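Local structure of putative drug/sodium antiporter (Escherichia coli, 4Z3N) at residues 408-412 against 413-417; 131-134 against 135-138; 200-203 against 204-208. The protein is a MATE-family membrane transporter linked to transport of the genotoxin colibactin, and probably works as an antiporter that moves xenobiotics across the cell membrane. All coordinates share one frame; numbering follows the deposited sequence.

Contact 1 of 3, residues 408-412 against 413-417; sequences LTLMR and HVFIS. With OLC ((2R)-2,3-dihydroxypropyl (9Z)-octadec-9-enoate), chain B.
The end of helix 402-413 forms a break inside a predicted membrane span, and here Leu-410 meets both Val-414 and Phe-415. Leu-410 O accepts two backbone bonds from opposite faces of its carbonyl plane. Val-414 N gives Leu-410 O the usual helical step at 3.0 Å. Phe-415 N, one residue further on, also bonds Leu-410 O at 3.0 Å, in a pi-type turn. His-413 N still bonds Thr-409 O at 3.0 Å, and His-413 ND1 adds a weak bond to the same oxygen.

Arg-412 runs beside His-413 with the guanidinium plane nearly upright to the ring, 81° apart. Its CG is anti to the backbone N (chi1 -162°) and the chain bends at chi3, which lays NE and NH2 by His-413 CE1. Arg-412 NH1 is hydrogen-bonded to Ser-389 OG of helix 382-399. Met-411 CE sits at the edge of the Phe-415 ring, 3.3 Å from CD2. Leu-410 CB approaches Phe-415 CE2 obliquely at 3.5 Å.

A bound monoolein lies along His-413 and Ser-417. Its O23 hydroxyl donates to His-413 O at 2.9 Å. The helix end thus offers a carbonyl to the headgroup; glycerol carbons meet Ser-417, and acyl C16 meets the His-413 ring edge and Arg-412 NE.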
loop_
_atom_site.group_PDB
_atom_site.type_symbol
_atom_site.label_atom_id
_atom_site.label_comp_id
_atom_site.label_asym_id
_atom_site.label_seq_id
_atom_site.Cartn_x
_atom_site.Cartn_y
_atom_site.Cartn_z
ATOM N N LEU A 408 -5.000 12.545 -9.073
ATOM C CA LEU A 408 -5.952 12.398 -7.980
ATOM C C LEU A 408 -5.234 12.295 -6.639
ATOM O O LEU A 408 -5.717 12.775 -5.619
ATOM C CB LEU A 408 -6.848 11.182 -8.215
ATOM C CG LEU A 408 -7.909 11.392 -9.305
ATOM C CD1 LEU A 408 -8.504 10.065 -9.778
ATOM C CD2 LEU A 408 -8.995 12.338 -8.819
ATOM N N THR A 409 -4.064 11.681 -6.640
ATOM C CA THR A 409 -3.288 11.581 -5.418
ATOM C C THR A 409 -2.719 12.953 -5.012
ATOM O O THR A 409 -2.622 13.276 -3.829
ATOM C CB THR A 409 -2.169 10.564 -5.580
ATOM O OG1 THR A 409 -2.747 9.314 -5.970
ATOM C CG2 THR A 409 -1.430 10.372 -4.273
ATOM N N LEU A 410 -2.356 13.759 -6.001
ATOM C CA LEU A 410 -1.833 15.095 -5.747
ATOM C C LEU A 410 -2.926 15.998 -5.238
ATOM O O LEU A 410 -2.716 16.838 -4.365
ATOM C CB LEU A 410 -1.231 15.686 -7.014
ATOM C CG LEU A 410 0.126 15.125 -7.410
ATOM C CD1 LEU A 410 0.550 15.716 -8.742
ATOM C CD2 LEU A 410 1.129 15.433 -6.316
ATOM N N MET A 411 -4.100 15.820 -5.821
ATOM C CA MET A 411 -5.274 16.583 -5.454
ATOM C C MET A 411 -5.688 16.246 -4.035
ATOM O O MET A 411 -6.225 17.092 -3.333
ATOM C CB MET A 411 -6.415 16.300 -6.430
ATOM C CG MET A 411 -7.588 17.271 -6.325
ATOM S SD MET A 411 -7.200 18.900 -7.000
ATOM C CE MET A 411 -5.647 18.517 -7.811
ATOM N N ARG A 412 -5.460 15.004 -3.614
ATOM C CA ARG A 412 -5.837 14.597 -2.255
ATOM C C ARG A 412 -4.823 15.007 -1.181
ATOM O O ARG A 412 -5.211 15.508 -0.138
ATOM C CB ARG A 412 -6.086 13.080 -2.179
ATOM C CG ARG A 412 -6.877 12.680 -0.937
ATOM C CD ARG A 412 -7.224 11.191 -0.830
ATOM N NE ARG A 412 -6.068 10.300 -0.937
ATOM C CZ ARG A 412 -5.836 9.488 -1.972
ATOM N NH1 ARG A 412 -6.691 9.453 -2.985
ATOM N NH2 ARG A 412 -4.748 8.712 -1.994
ATOM N N HIS A 413 -3.537 14.760 -1.412
ATOM C CA HIS A 413 -2.521 15.032 -0.386
ATOM C C HIS A 413 -1.739 16.354 -0.452
ATOM O O HIS A 413 -1.058 16.686 0.505
ATOM C CB HIS A 413 -1.510 13.883 -0.363
ATOM C CG HIS A 413 -2.092 12.586 0.105
ATOM N ND1 HIS A 413 -2.565 11.624 -0.758
ATOM C CD2 HIS A 413 -2.317 12.112 1.353
ATOM C CE1 HIS A 413 -3.038 10.603 -0.065
ATOM N NE2 HIS A 413 -2.900 10.876 1.219
ATOM N N VAL A 414 -1.818 17.110 -1.544
ATOM C CA VAL A 414 -0.982 18.316 -1.665
ATOM C C VAL A 414 -1.677 19.611 -2.126
ATOM O O VAL A 414 -1.702 20.583 -1.388
ATOM C CB VAL A 414 0.204 18.069 -2.617
ATOM C CG1 VAL A 414 0.979 19.361 -2.817
ATOM C CG2 VAL A 414 1.101 17.014 -2.059
ATOM N N PHE A 415 -2.208 19.626 -3.347
ATOM C CA PHE A 415 -2.716 20.851 -3.976
ATOM C C PHE A 415 -3.768 21.684 -3.207
ATOM O O PHE A 415 -3.896 22.892 -3.427
ATOM C CB PHE A 415 -3.295 20.499 -5.345
ATOM C CG PHE A 415 -2.247 20.219 -6.390
ATOM C CD1 PHE A 415 -1.065 20.947 -6.413
ATOM C CD2 PHE A 415 -2.443 19.232 -7.347
ATOM C CE1 PHE A 415 -0.104 20.687 -7.368
ATOM C CE2 PHE A 415 -1.488 18.979 -8.299
ATOM C CZ PHE A 415 -0.314 19.698 -8.313
ATOM N N ILE A 416 -4.521 21.047 -2.323
ATOM C CA ILE A 416 -5.609 21.710 -1.609
ATOM C C ILE A 416 -5.245 21.839 -0.139
ATOM O O ILE A 416 -5.348 22.919 0.451
ATOM C CB ILE A 416 -6.972 20.972 -1.752
ATOM C CG1 ILE A 416 -7.373 20.837 -3.223
ATOM C CG2 ILE A 416 -8.073 21.755 -1.034
ATOM C CD1 ILE A 416 -7.843 22.138 -3.832
ATOM N N SER A 417 -4.909 20.697 0.453
ATOM C CA SER A 417 -4.534 20.576 1.857
ATOM C C SER A 417 -3.529 21.610 2.355
ATOM O O SER A 417 -3.766 22.257 3.380
ATOM C CB SER A 417 -3.964 19.182 2.111
ATOM O OG SER A 417 -4.985 18.202 2.047
HETATM C C18 OLC B . -3.900 6.563 1.352
HETATM C C10 OLC B . -8.556 11.696 6.765
HETATM C C9 OLC B . -7.779 10.883 7.509
HETATM C C17 OLC B . -4.696 7.224 2.460
HETATM C C11 OLC B . -8.015 12.370 5.519
HETATM C C8 OLC B . -7.922 10.895 9.023
HETATM C C24 OLC B . -2.616 17.010 4.798
HETATM C C16 OLC B . -4.892 8.685 2.123
HETATM C C12 OLC B . -6.559 12.011 5.251
HETATM C C7 OLC B . -7.034 9.857 9.687
HETATM C C15 OLC B . -5.785 9.355 3.160
HETATM C C13 OLC B . -6.358 11.750 3.758
HETATM C C6 OLC B . -5.593 10.328 9.734
HETATM C C14 OLC B . -5.253 10.748 3.472
HETATM C C5 OLC B . -5.509 11.759 10.224
HETATM C C4 OLC B . -4.190 12.376 9.782
HETATM C C3 OLC B . -3.959 12.129 8.304
HETATM C C2 OLC B . -2.910 13.065 7.732
HETATM C C21 OLC B . -3.596 14.747 4.433
HETATM C C1 OLC B . -3.169 13.293 6.249
HETATM C C22 OLC B . -3.000 15.972 3.760
HETATM O O19 OLC B . -3.695 12.436 5.551
HETATM O O25 OLC B . -1.358 17.562 4.464
HETATM O O23 OLC B . -1.846 15.601 3.031
HETATM O O20 OLC B . -2.952 14.556 5.681
#

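Contact 2 of 3, residues 131-134 against 135-138; sequences YVYA and QPLL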
loop_
_atom_site.group_PDB
_atom_site.type_symbol
_atom_site.label_atom_id
_atom_site.label_comp_id
_atom_site.label_asym_id
_atom_site.label_seq_id
_atom_site.Cartn_x
_atom_site.Cartn_y
_atom_site.Cartn_z
ATOM N N TYR A 131 24.716 0.213 -1.318
ATOM C CA TYR A 131 26.046 -0.021 -0.776
ATOM C C TYR A 131 26.917 1.236 -0.708
ATOM O O TYR A 131 27.443 1.575 0.353
ATOM C CB TYR A 131 26.753 -1.094 -1.615
ATOM C CG TYR A 131 28.111 -1.519 -1.095
ATOM C CD1 TYR A 131 29.228 -1.510 -1.924
ATOM C CD2 TYR A 131 28.276 -1.931 0.224
ATOM C CE1 TYR A 131 30.473 -1.901 -1.458
ATOM C CE2 TYR A 131 29.520 -2.321 0.701
ATOM C CZ TYR A 131 30.615 -2.305 -0.145
ATOM O OH TYR A 131 31.852 -2.695 0.324
ATOM N N VAL A 132 27.066 1.917 -1.843
ATOM C CA VAL A 132 28.082 2.953 -1.988
ATOM C C VAL A 132 27.681 4.228 -1.272
ATOM O O VAL A 132 28.526 4.942 -0.731
ATOM C CB VAL A 132 28.365 3.264 -3.473
ATOM C CG1 VAL A 132 28.711 1.983 -4.237
ATOM C CG2 VAL A 132 27.178 3.947 -4.099
ATOM N N TYR A 133 26.388 4.517 -1.273
ATOM C CA TYR A 133 25.875 5.675 -0.554
ATOM C C TYR A 133 25.373 5.292 0.830
ATOM O O TYR A 133 24.732 6.094 1.500
ATOM C CB TYR A 133 24.791 6.380 -1.370
ATOM C CG TYR A 133 25.387 7.282 -2.429
ATOM C CD1 TYR A 133 25.764 6.776 -3.671
ATOM C CD2 TYR A 133 25.611 8.632 -2.174
ATOM C CE1 TYR A 133 26.328 7.594 -4.642
ATOM C CE2 TYR A 133 26.174 9.461 -3.138
ATOM C CZ TYR A 133 26.529 8.938 -4.371
ATOM O OH TYR A 133 27.084 9.767 -5.323
ATOM N N ALA A 134 25.649 4.054 1.237
ATOM C CA ALA A 134 25.223 3.537 2.545
ATOM C C ALA A 134 25.491 4.492 3.712
ATOM O O ALA A 134 24.600 4.762 4.516
ATOM C CB ALA A 134 25.899 2.189 2.819
ATOM N N GLN A 135 26.709 5.013 3.791
ATOM C CA GLN A 135 27.095 5.855 4.910
ATOM C C GLN A 135 26.236 7.132 5.002
ATOM O O GLN A 135 25.564 7.361 6.014
ATOM C CB GLN A 135 28.583 6.191 4.804
ATOM C CG GLN A 135 29.053 7.310 5.727
ATOM C CD GLN A 135 28.808 7.011 7.194
ATOM O OE1 GLN A 135 28.852 7.905 8.039
ATOM N NE2 GLN A 135 28.549 5.745 7.501
ATOM N N PRO A 136 26.223 7.953 3.935
ATOM C CA PRO A 136 25.405 9.175 3.956
ATOM C C PRO A 136 23.905 8.926 4.131
ATOM O O PRO A 136 23.245 9.667 4.875
ATOM C CB PRO A 136 25.681 9.812 2.590
ATOM C CG PRO A 136 26.266 8.732 1.758
ATOM C CD PRO A 136 27.013 7.848 2.698
ATOM N N LEU A 137 23.380 7.906 3.455
ATOM C CA LEU A 137 21.964 7.555 3.582
ATOM C C LEU A 137 21.597 7.321 5.046
ATOM O O LEU A 137 20.662 7.928 5.563
ATOM C CB LEU A 137 21.637 6.316 2.742
ATOM C CG LEU A 137 21.955 6.419 1.245
ATOM C CD1 LEU A 137 21.591 5.132 0.520
ATOM C CD2 LEU A 137 21.286 7.625 0.576
ATOM N N LEU A 138 22.357 6.456 5.710
ATOM C CA LEU A 138 22.149 6.151 7.122
ATOM C C LEU A 138 22.176 7.396 8.023
ATOM O O LEU A 138 21.494 7.440 9.054
ATOM C CB LEU A 138 23.201 5.142 7.590
ATOM C CG LEU A 138 22.871 3.677 7.317
ATOM C CD1 LEU A 138 24.089 2.790 7.520
ATOM C CD2 LEU A 138 21.716 3.233 8.210
#
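Tyr-133 turns its CG away from its own carbonyl carbon (chi1 -81°), which brings the near rim of its ring to Pro-136 while the rest of the ring leads away. Tyr-133 CD2 meets Pro-136 CG at 4.0 Å, and the ring and the proline cross at a slant. The contact is apolar. Leu-137 also lies near Tyr-133, but the placing of its CG there is doubtful.

Tyr-133 is the first residue to leave helix 107-132 and also the N-cap of helix 134-139. Leu-137 N is hydrogen-bonded to the N-cap carbonyl, Tyr-133 O, though the place of that oxygen is less certain. The next bond, from Leu-138 N to Ala-134 O, is 3.1 Å long and nearly straight at 168°. Pro-136 sits in the first turn of the helix, where its lack of an N-H costs no regular helical bond. Gln-135 OE1 takes a weak bond from Arg-139 NH1 one turn later.

The short helix 134-139 packs on the next one in the chain, helix 149-159. There Ala-134 and Leu-137 touch Tyr-155, and Leu-138 touches Thr-152.

Contact 3 of 3, residues 200-203 against 204-208; sequences PIMI and FVFDF
The end of helix 181-204 widens into the loop before helix 209-232, through backbone bonds that span ever more residues. Phe-204 N makes a weak bond to Pro-200 O at 3.0 Å, the normal helical step. Phe-206 N then reaches Ile-201 O at 3.1 Å, five residues back. Phe-208 N reaches Met-202 O at 2.6 Å, six back. Both wider bonds come in close to the line of the carbonyl. Asp-207 is the first residue to leave helical backbone angles, with a positive phi of 55°.

The side chains follow this curl. Ile-203 CB lies over one face of the Phe-204 ring, 4.2 Å from its centroid and 16° off the normal, a CH-pi contact. Ile-203 CG2 adds an approach of 3.7 Å to Phe-204 CE1. Ile-201 and Val-205 lie side by side, with their CG2 atoms 3.5 Å apart. Met-202 bends at chi2 (-67°), and its sulfur serves two rings. Met-202 SD is 5.0 Å from the Phe-206 centroid, in an oblique approach, and 5.3 Å from the Phe-208 centroid, at the ring edge.

Met-202 also packs on Leu-215 and Leu-219 of helix 209-232, while Pro-200, Ile-203 and Phe-204 touch Trp-56 of helix 28-56. The arrangement is a widened helix C-terminus with paired Met-aromatic contacts, placed at the tight turn of a helical hairpin.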
loop_
_atom_site.group_PDB
_atom_site.type_symbol
_atom_site.label_atom_id
_atom_site.label_comp_id
_atom_site.label_asym_id
_atom_site.label_seq_id
_atom_site.Cartn_x
_atom_site.Cartn_y
_atom_site.Cartn_z
ATOM N N PRO A 200 10.751 -18.920 17.227
ATOM C CA PRO A 200 11.212 -19.626 18.428
ATOM C C PRO A 200 12.540 -20.358 18.183
ATOM O O PRO A 200 13.468 -20.246 18.987
ATOM C CB PRO A 200 10.077 -20.618 18.718
ATOM C CG PRO A 200 8.917 -20.162 17.889
ATOM C CD PRO A 200 9.481 -19.462 16.712
ATOM N N ILE A 201 12.633 -21.070 17.062
ATOM C CA ILE A 201 13.815 -21.871 16.754
ATOM C C ILE A 201 15.103 -21.047 16.609
ATOM O O ILE A 201 16.201 -21.547 16.858
ATOM C CB ILE A 201 13.611 -22.673 15.463
ATOM C CG1 ILE A 201 12.340 -23.513 15.539
ATOM C CG2 ILE A 201 14.794 -23.570 15.189
ATOM C CD1 ILE A 201 12.018 -24.177 14.220
ATOM N N MET A 202 14.981 -19.794 16.191
ATOM C CA MET A 202 16.162 -18.959 16.014
ATOM C C MET A 202 16.645 -18.432 17.336
ATOM O O MET A 202 17.814 -18.106 17.482
ATOM C CB MET A 202 15.878 -17.789 15.073
ATOM C CG MET A 202 15.362 -18.202 13.716
ATOM S SD MET A 202 16.602 -19.087 12.763
ATOM C CE MET A 202 15.561 -19.819 11.483
ATOM N N ILE A 203 15.729 -18.317 18.289
ATOM C CA ILE A 203 16.050 -17.832 19.631
ATOM C C ILE A 203 16.644 -18.927 20.534
ATOM O O ILE A 203 17.500 -18.664 21.378
ATOM C CB ILE A 203 14.806 -17.255 20.314
ATOM C CG1 ILE A 203 14.151 -16.212 19.425
ATOM C CG2 ILE A 203 15.162 -16.631 21.635
ATOM C CD1 ILE A 203 12.737 -15.873 19.839
ATOM N N PHE A 204 16.191 -20.157 20.329
ATOM C CA PHE A 204 16.403 -21.231 21.285
ATOM C C PHE A 204 17.367 -22.276 20.737
ATOM O O PHE A 204 18.382 -22.570 21.368
ATOM C CB PHE A 204 15.066 -21.866 21.683
ATOM C CG PHE A 204 14.154 -20.932 22.440
ATOM C CD1 PHE A 204 14.675 -20.003 23.326
ATOM C CD2 PHE A 204 12.784 -20.972 22.248
ATOM C CE1 PHE A 204 13.844 -19.131 24.018
ATOM C CE2 PHE A 204 11.947 -20.108 22.932
ATOM C CZ PHE A 204 12.474 -19.183 23.817
ATOM N N VAL A 205 17.032 -22.880 19.602
ATOM C CA VAL A 205 17.990 -23.755 18.924
ATOM C C VAL A 205 19.277 -23.049 18.452
ATOM O O VAL A 205 20.377 -23.461 18.808
ATOM C CB VAL A 205 17.376 -24.426 17.703
ATOM C CG1 VAL A 205 18.374 -25.395 17.116
ATOM C CG2 VAL A 205 16.080 -25.128 18.071
ATOM N N PHE A 206 19.134 -21.999 17.642
ATOM C CA PHE A 206 20.288 -21.350 17.014
ATOM C C PHE A 206 20.867 -20.184 17.811
ATOM O O PHE A 206 21.945 -19.689 17.471
ATOM C CB PHE A 206 19.922 -20.876 15.594
ATOM C CG PHE A 206 19.685 -22.003 14.624
ATOM C CD1 PHE A 206 18.414 -22.496 14.417
ATOM C CD2 PHE A 206 20.743 -22.585 13.938
ATOM C CE1 PHE A 206 18.189 -23.549 13.535
ATOM C CE2 PHE A 206 20.530 -23.633 13.055
ATOM C CZ PHE A 206 19.248 -24.117 12.857
ATOM N N ASP A 207 20.176 -19.745 18.861
ATOM C CA ASP A 207 20.711 -18.663 19.697
ATOM C C ASP A 207 21.052 -17.403 18.875
ATOM O O ASP A 207 22.133 -16.826 19.021
ATOM C CB ASP A 207 21.961 -19.161 20.430
ATOM C CG ASP A 207 22.261 -18.390 21.704
ATOM O OD1 ASP A 207 22.869 -18.997 22.604
ATOM O OD2 ASP A 207 21.911 -17.197 21.824
ATOM N N PHE A 208 20.139 -16.994 17.997
ATOM C CA PHE A 208 20.403 -15.892 17.070
ATOM C C PHE A 208 19.835 -14.530 17.503
ATOM O O PHE A 208 20.034 -13.529 16.815
ATOM C CB PHE A 208 19.866 -16.247 15.692
ATOM C CG PHE A 208 20.775 -17.137 14.900
ATOM C CD1 PHE A 208 22.099 -17.296 15.270
ATOM C CD2 PHE A 208 20.310 -17.804 13.769
ATOM C CE1 PHE A 208 22.948 -18.112 14.529
ATOM C CE2 PHE A 208 21.155 -18.611 13.023
ATOM C CZ PHE A 208 22.485 -18.765 13.406
#

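Overall arrangement
All three contacts are local and mark places where a helix stops or breaks, but they share no helix and do not touch. Contact 1 and contact 3 lie on opposite sides of the chain's centre, with their own centres about 47 Å apart. Contacts 1 and 2 are partly buried, contact 1 with more buried residues; contact 3 is at the surface. Contacts 1 and 3 both end a helix with wider-than-helical backbone bonds. Contact 2 passes almost directly from helix 107-132 into helix 134-139, with Tyr-133 between them. A bound lipid touches contact 1, where an arginine and a histidine lie side by side. Contact 3 relies on aromatic and sulfur packing, contact 2 on a few apolar touches and a weak Gln-135 bond.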